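Local coordinates for protein phosphoenolpyruvate--glycerone phosphotransferase (Enterococcus faecalis, PDB 3B48) that probably acts as the phosphoryl-donor subunit of a phosphoenolpyruvate-dependent dihydroxyacetone kinase complex, receiving its phosphoryl group from the phosphotransferase system, at residues A6-V11 / E104-S109; E66-A71 / D117-I122. All coordinates share one frame; numbering follows the deposited sequence.

Contact 1: A6-V11 / E104-S109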
loop_
_atom_site.group_PDB
_atom_site.type_symbol
_atom_site.label_atom_id
_atom_site.label_comp_id
_atom_site.label_asym_id
_atom_site.label_seq_id
_atom_site.Cartn_x
_atom_site.Cartn_y
_atom_site.Cartn_z
ATOM N N ALA B 6 21.225 -2.601 -0.853
ATOM C CA ALA B 6 19.968 -1.879 -0.976
ATOM C C ALA B 6 19.156 -1.858 0.323
ATOM O O ALA B 6 19.159 -2.817 1.111
ATOM C CB ALA B 6 19.145 -2.426 -2.106
ATOM N N ASP B 7 18.511 -0.719 0.547
ATOM C CA ASP B 7 17.528 -0.573 1.603
ATOM C C ASP B 7 16.254 0.001 1.017
ATOM O O ASP B 7 16.296 0.860 0.110
ATOM C CB ASP B 7 18.034 0.357 2.706
ATOM C CG ASP B 7 19.304 -0.136 3.353
ATOM O OD1 ASP B 7 20.275 -0.384 2.615
ATOM O OD2 ASP B 7 19.347 -0.240 4.604
ATOM N N ILE B 8 15.132 -0.494 1.541
ATOM C CA ILE B 8 13.811 0.038 1.259
ATOM C C ILE B 8 13.311 0.819 2.455
ATOM O O ILE B 8 13.180 0.293 3.577
ATOM C CB ILE B 8 12.795 -1.072 0.924
ATOM C CG1 ILE B 8 13.151 -1.750 -0.404
ATOM C CG2 ILE B 8 11.364 -0.506 0.894
ATOM C CD1 ILE B 8 12.481 -3.069 -0.605
ATOM N N LEU B 9 13.023 2.086 2.210
ATOM C CA LEU B 9 12.518 2.965 3.264
ATOM C C LEU B 9 11.064 3.295 2.943
ATOM O O LEU B 9 10.739 3.811 1.840
ATOM C CB LEU B 9 13.368 4.238 3.420
ATOM C CG LEU B 9 14.848 4.236 3.857
ATOM C CD1 LEU B 9 15.802 3.519 2.851
ATOM C CD2 LEU B 9 15.280 5.701 4.079
ATOM N N LEU B 10 10.228 2.951 3.926
ATOM C CA LEU B 10 8.783 2.978 3.850
ATOM C C LEU B 10 8.269 4.135 4.699
ATOM O O LEU B 10 8.322 4.073 5.937
ATOM C CB LEU B 10 8.201 1.661 4.408
ATOM C CG LEU B 10 8.723 0.337 3.817
ATOM C CD1 LEU B 10 8.227 -0.810 4.680
ATOM C CD2 LEU B 10 8.184 0.204 2.439
ATOM N N VAL B 11 7.767 5.169 4.025
ATOM C CA VAL B 11 7.217 6.371 4.687
ATOM C C VAL B 11 5.677 6.442 4.613
ATOM O O VAL B 11 5.089 6.186 3.590
ATOM C CB VAL B 11 7.869 7.645 4.136
ATOM C CG1 VAL B 11 7.539 8.839 5.026
ATOM C CG2 VAL B 11 9.399 7.401 4.000
ATOM N N GLU B 104 2.872 -2.317 -3.018
ATOM C CA GLU B 104 3.221 -3.029 -4.222
ATOM C C GLU B 104 4.570 -2.646 -4.808
ATOM O O GLU B 104 5.302 -3.515 -5.236
ATOM C CB GLU B 104 2.107 -2.930 -5.266
ATOM C CG GLU B 104 0.733 -3.457 -4.771
ATOM C CD GLU B 104 -0.143 -2.357 -4.129
ATOM O OE1 GLU B 104 0.371 -1.292 -3.699
ATOM O OE2 GLU B 104 -1.360 -2.555 -4.069
ATOM N N GLY B 105 4.911 -1.362 -4.831
ATOM C CA GLY B 105 6.266 -0.940 -5.233
ATOM C C GLY B 105 7.362 -1.579 -4.391
ATOM O O GLY B 105 8.280 -2.223 -4.919
ATOM N N ALA B 106 7.241 -1.447 -3.070
ATOM C CA ALA B 106 8.252 -2.002 -2.142
ATOM C C ALA B 106 8.443 -3.525 -2.321
ATOM O O ALA B 106 9.579 -4.036 -2.348
ATOM C CB ALA B 106 7.864 -1.661 -0.702
ATOM N N PHE B 107 7.327 -4.246 -2.448
ATOM C CA PHE B 107 7.374 -5.692 -2.559
ATOM C C PHE B 107 8.073 -6.043 -3.858
ATOM O O PHE B 107 8.924 -6.933 -3.875
ATOM C CB PHE B 107 5.967 -6.346 -2.475
ATOM C CG PHE B 107 5.955 -7.816 -2.862
ATOM C CD1 PHE B 107 6.282 -8.813 -1.927
ATOM C CD2 PHE B 107 5.672 -8.202 -4.170
ATOM C CE1 PHE B 107 6.316 -10.156 -2.301
ATOM C CE2 PHE B 107 5.667 -9.566 -4.531
ATOM C CZ PHE B 107 5.994 -10.529 -3.585
ATOM N N ALA B 108 7.690 -5.356 -4.943
ATOM C CA ALA B 108 8.345 -5.514 -6.249
ATOM C C ALA B 108 9.848 -5.174 -6.171
ATOM O O ALA B 108 10.688 -5.987 -6.577
ATOM C CB ALA B 108 7.666 -4.683 -7.286
ATOM N N SER B 109 10.210 -4.007 -5.621
ATOM C CA SER B 109 11.644 -3.744 -5.401
ATOM C C SER B 109 12.309 -4.882 -4.625
ATOM O O SER B 109 13.332 -5.360 -5.028
ATOM C CB SER B 109 11.896 -2.385 -4.735
ATOM O OG SER B 109 11.683 -1.357 -5.687
#

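Contact 2: E66-A71 / D117-I122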
loop_
_atom_site.group_PDB
_atom_site.type_symbol
_atom_site.label_atom_id
_atom_site.label_comp_id
_atom_site.label_asym_id
_atom_site.label_seq_id
_atom_site.Cartn_x
_atom_site.Cartn_y
_atom_site.Cartn_z
ATOM N N GLU B 66 22.397 1.698 -1.652
ATOM C CA GLU B 66 21.391 2.431 -2.419
ATOM C C GLU B 66 20.122 2.493 -1.613
ATOM O O GLU B 66 19.644 1.463 -1.137
ATOM C CB GLU B 66 21.102 1.716 -3.740
ATOM C CG GLU B 66 22.375 1.432 -4.499
ATOM C CD GLU B 66 23.134 2.707 -4.846
ATOM O OE1 GLU B 66 22.491 3.792 -4.917
ATOM O OE2 GLU B 66 24.366 2.605 -5.066
ATOM N N PHE B 67 19.581 3.693 -1.446
ATOM C CA PHE B 67 18.384 3.876 -0.606
ATOM C C PHE B 67 17.172 4.208 -1.449
ATOM O O PHE B 67 17.127 5.273 -2.093
ATOM C CB PHE B 67 18.589 4.964 0.450
ATOM C CG PHE B 67 19.776 4.728 1.358
ATOM C CD1 PHE B 67 19.659 3.899 2.486
ATOM C CD2 PHE B 67 21.000 5.356 1.099
ATOM C CE1 PHE B 67 20.737 3.680 3.324
ATOM C CE2 PHE B 67 22.093 5.150 1.919
ATOM C CZ PHE B 67 21.978 4.318 3.040
ATOM N N LEU B 68 16.203 3.290 -1.415
ATOM C CA LEU B 68 14.922 3.392 -2.152
ATOM C C LEU B 68 13.779 3.844 -1.261
ATOM O O LEU B 68 13.428 3.162 -0.281
ATOM C CB LEU B 68 14.559 2.048 -2.801
ATOM C CG LEU B 68 15.671 1.208 -3.443
ATOM C CD1 LEU B 68 15.065 0.188 -4.399
ATOM C CD2 LEU B 68 16.789 2.016 -4.137
ATOM N N ILE B 69 13.224 5.009 -1.581
ATOM C CA ILE B 69 12.191 5.648 -0.739
ATOM C C ILE B 69 10.777 5.519 -1.322
ATOM O O ILE B 69 10.521 6.012 -2.414
ATOM C CB ILE B 69 12.540 7.155 -0.397
ATOM C CG1 ILE B 69 13.603 7.242 0.706
ATOM C CG2 ILE B 69 11.344 7.881 0.152
ATOM C CD1 ILE B 69 15.003 6.980 0.269
ATOM N N PHE B 70 9.900 4.813 -0.601
ATOM C CA PHE B 70 8.487 4.704 -0.929
ATOM C C PHE B 70 7.607 5.464 0.099
ATOM O O PHE B 70 7.854 5.405 1.303
ATOM C CB PHE B 70 8.035 3.240 -1.000
ATOM C CG PHE B 70 8.862 2.394 -1.906
ATOM C CD1 PHE B 70 8.355 1.958 -3.125
ATOM C CD2 PHE B 70 10.166 2.042 -1.562
ATOM C CE1 PHE B 70 9.130 1.188 -3.973
ATOM C CE2 PHE B 70 10.930 1.244 -2.412
ATOM C CZ PHE B 70 10.419 0.833 -3.612
ATOM N N ALA B 71 6.608 6.186 -0.399
ATOM C CA ALA B 71 5.616 6.858 0.452
ATOM C C ALA B 71 4.224 6.556 -0.083
ATOM O O ALA B 71 4.055 6.178 -1.252
ATOM C CB ALA B 71 5.863 8.371 0.520
ATOM N N ASP B 117 21.183 -7.671 -9.561
ATOM C CA ASP B 117 22.305 -6.840 -9.125
ATOM C C ASP B 117 22.163 -5.415 -9.681
ATOM O O ASP B 117 23.049 -4.570 -9.499
ATOM C CB ASP B 117 23.606 -7.465 -9.663
ATOM C CG ASP B 117 24.724 -7.472 -8.644
ATOM O OD1 ASP B 117 24.447 -7.300 -7.426
ATOM O OD2 ASP B 117 25.888 -7.666 -9.063
ATOM N N ASP B 118 21.037 -5.177 -10.358
ATOM C CA ASP B 118 20.843 -4.031 -11.248
ATOM C C ASP B 118 19.735 -3.107 -10.730
ATOM O O ASP B 118 18.527 -3.417 -10.841
ATOM C CB ASP B 118 20.532 -4.531 -12.679
ATOM C CG ASP B 118 20.231 -3.403 -13.671
ATOM O OD1 ASP B 118 20.126 -2.223 -13.267
ATOM O OD2 ASP B 118 20.104 -3.702 -14.880
ATOM N N LEU B 119 20.173 -1.964 -10.194
ATOM C CA LEU B 119 19.296 -0.945 -9.634
ATOM C C LEU B 119 18.292 -0.344 -10.622
ATOM O O LEU B 119 17.222 0.039 -10.219
ATOM C CB LEU B 119 20.141 0.173 -9.065
ATOM C CG LEU B 119 19.418 1.138 -8.147
ATOM C CD1 LEU B 119 18.700 0.398 -7.015
ATOM C CD2 LEU B 119 20.459 2.139 -7.635
ATOM N N THR B 120 18.654 -0.235 -11.902
ATOM C CA THR B 120 17.716 0.234 -12.936
ATOM C C THR B 120 16.496 -0.703 -12.999
ATOM O O THR B 120 15.345 -0.247 -13.052
ATOM C CB THR B 120 18.409 0.370 -14.341
ATOM O OG1 THR B 120 19.643 1.099 -14.218
ATOM C CG2 THR B 120 17.518 1.098 -15.335
ATOM N N GLN B 121 16.750 -2.009 -12.958
ATOM C CA GLN B 121 15.681 -2.994 -13.025
ATOM C C GLN B 121 14.881 -3.099 -11.721
ATOM O O GLN B 121 13.663 -3.269 -11.739
ATOM C CB GLN B 121 16.218 -4.368 -13.452
ATOM C CG GLN B 121 15.182 -5.222 -14.172
ATOM C CD GLN B 121 14.575 -4.521 -15.401
ATOM O OE1 GLN B 121 15.245 -3.733 -16.082
ATOM N NE2 GLN B 121 13.299 -4.817 -15.688
ATOM N N ILE B 122 15.573 -3.009 -10.595
ATOM C CA ILE B 122 14.919 -2.942 -9.286
ATOM C C ILE B 122 13.984 -1.735 -9.235
ATOM O O ILE B 122 12.872 -1.828 -8.733
ATOM C CB ILE B 122 15.967 -2.986 -8.144
ATOM C CG1 ILE B 122 16.578 -4.404 -8.063
ATOM C CG2 ILE B 122 15.370 -2.539 -6.784
ATOM C CD1 ILE B 122 17.928 -4.483 -7.351
#

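Contact 1: A6-V11 / E104-S109
I8 meets A106 with both of its branches because its first torsion (chi1 -67°) puts CG1 beside the backbone N and swings CG2 beside the carbonyl carbon. A second torsion of 163° stretches CG1 and CD1 out from the strand toward the helix. L10, two residues further on the same face, has CG placed beside its backbone N, and although its CB sets off at a slant, one methyl of the fork, CD2, reaches the helix.

The methyl of A106 sits against both. Its CB lies 3.7 Å from L10 CD2 and 4.0 Å from I8 CG2, touched by two residues on one face of the strand. The longer arm of I8 passes this methyl and ends over the backbone of the helix, with I8 CD1 3.5 Å from A106 O; that is a van der Waals touch of a methyl on a carbonyl oxygen. Further along the helix, S109 CB closes the patch, 4.2 Å from I8 CD1, while S109 OG turns to I122 O in a weak hydrogen bond.

Segments 6-11 and 104-109 run nearly antiparallel (170° between their directions), their axes 9.7 Å apart at the closest. This is the helix-on-sheet layer of an α/β fold, helix 102-113 lying on the parallel four-stranded sheet of a PTS fructose IIA-type domain. I36 of strand 35-38 and F70 of strand 66-71 also touch I8, which places it in the middle of the sheet face. On the far side of the helix, F107 packs on L73 of the second subunit.

No hydrogen bond or charge pair links strand to helix here. With every touching residue buried, cohesion rests on dispersion and on the exclusion of water.

Contact 2: E66-A71 / D117-I122
L68 reaches helix 119-127 through both ends of its fork. Its CB points from the strand toward the helix, and CG sits beside the backbone N (chi1 -40°), where the chain divides. CD1 goes to I122, 3.6 Å from I122 CG2, the two chains roughly perpendicular. CD2 takes the other direction and lies 3.8 Å from L119 CD1, where the leucine chains lie alongside, pointing opposite ways.

The second methyl of L119 serves E66: L119 CD2 rests 3.7 Å from E66 CG, on the aliphatic part of a chain bent at chi2 (-60°). That fold keeps the carboxylate close to the leucine as well, while E66 OE1 accepts hydrogen bonds from H96 NE2 and H94 ND1. At the start of the helix D118 is the N-cap, its OD1 taking weak bonds from the backbone N of T120 and of Q121.

Helix 119-127 thus covers the beginning of strand 66-71 in the α/β fold, next to S109 of helix 102-113, which also touches L68. No hydrogen bond crosses between strand and helix; van der Waals contact joins them, and even at E66 the leucine methyl packs on both CG and the carboxylate.

How the contacts relate
From the N terminus, strand 6-11 comes first and strand 66-71 second; helix 102-113 then returns to the former in contact 1, closing a loop of 92 residues, and helix 119-127 to the latter in contact 2, closing one of 45. The segments alternate along the chain, so the two closures cross. Strands 6-11 and 66-71 are parallel neighbours in the sheet, joined by probable hydrogen bonds L9 N to L68 O and V11 N to F70 O. The helices are consecutive, and S109 also packs on F70. Together the contacts lay the last two helices of the chain against one face of the sheet, over strands 6-11 and 66-71.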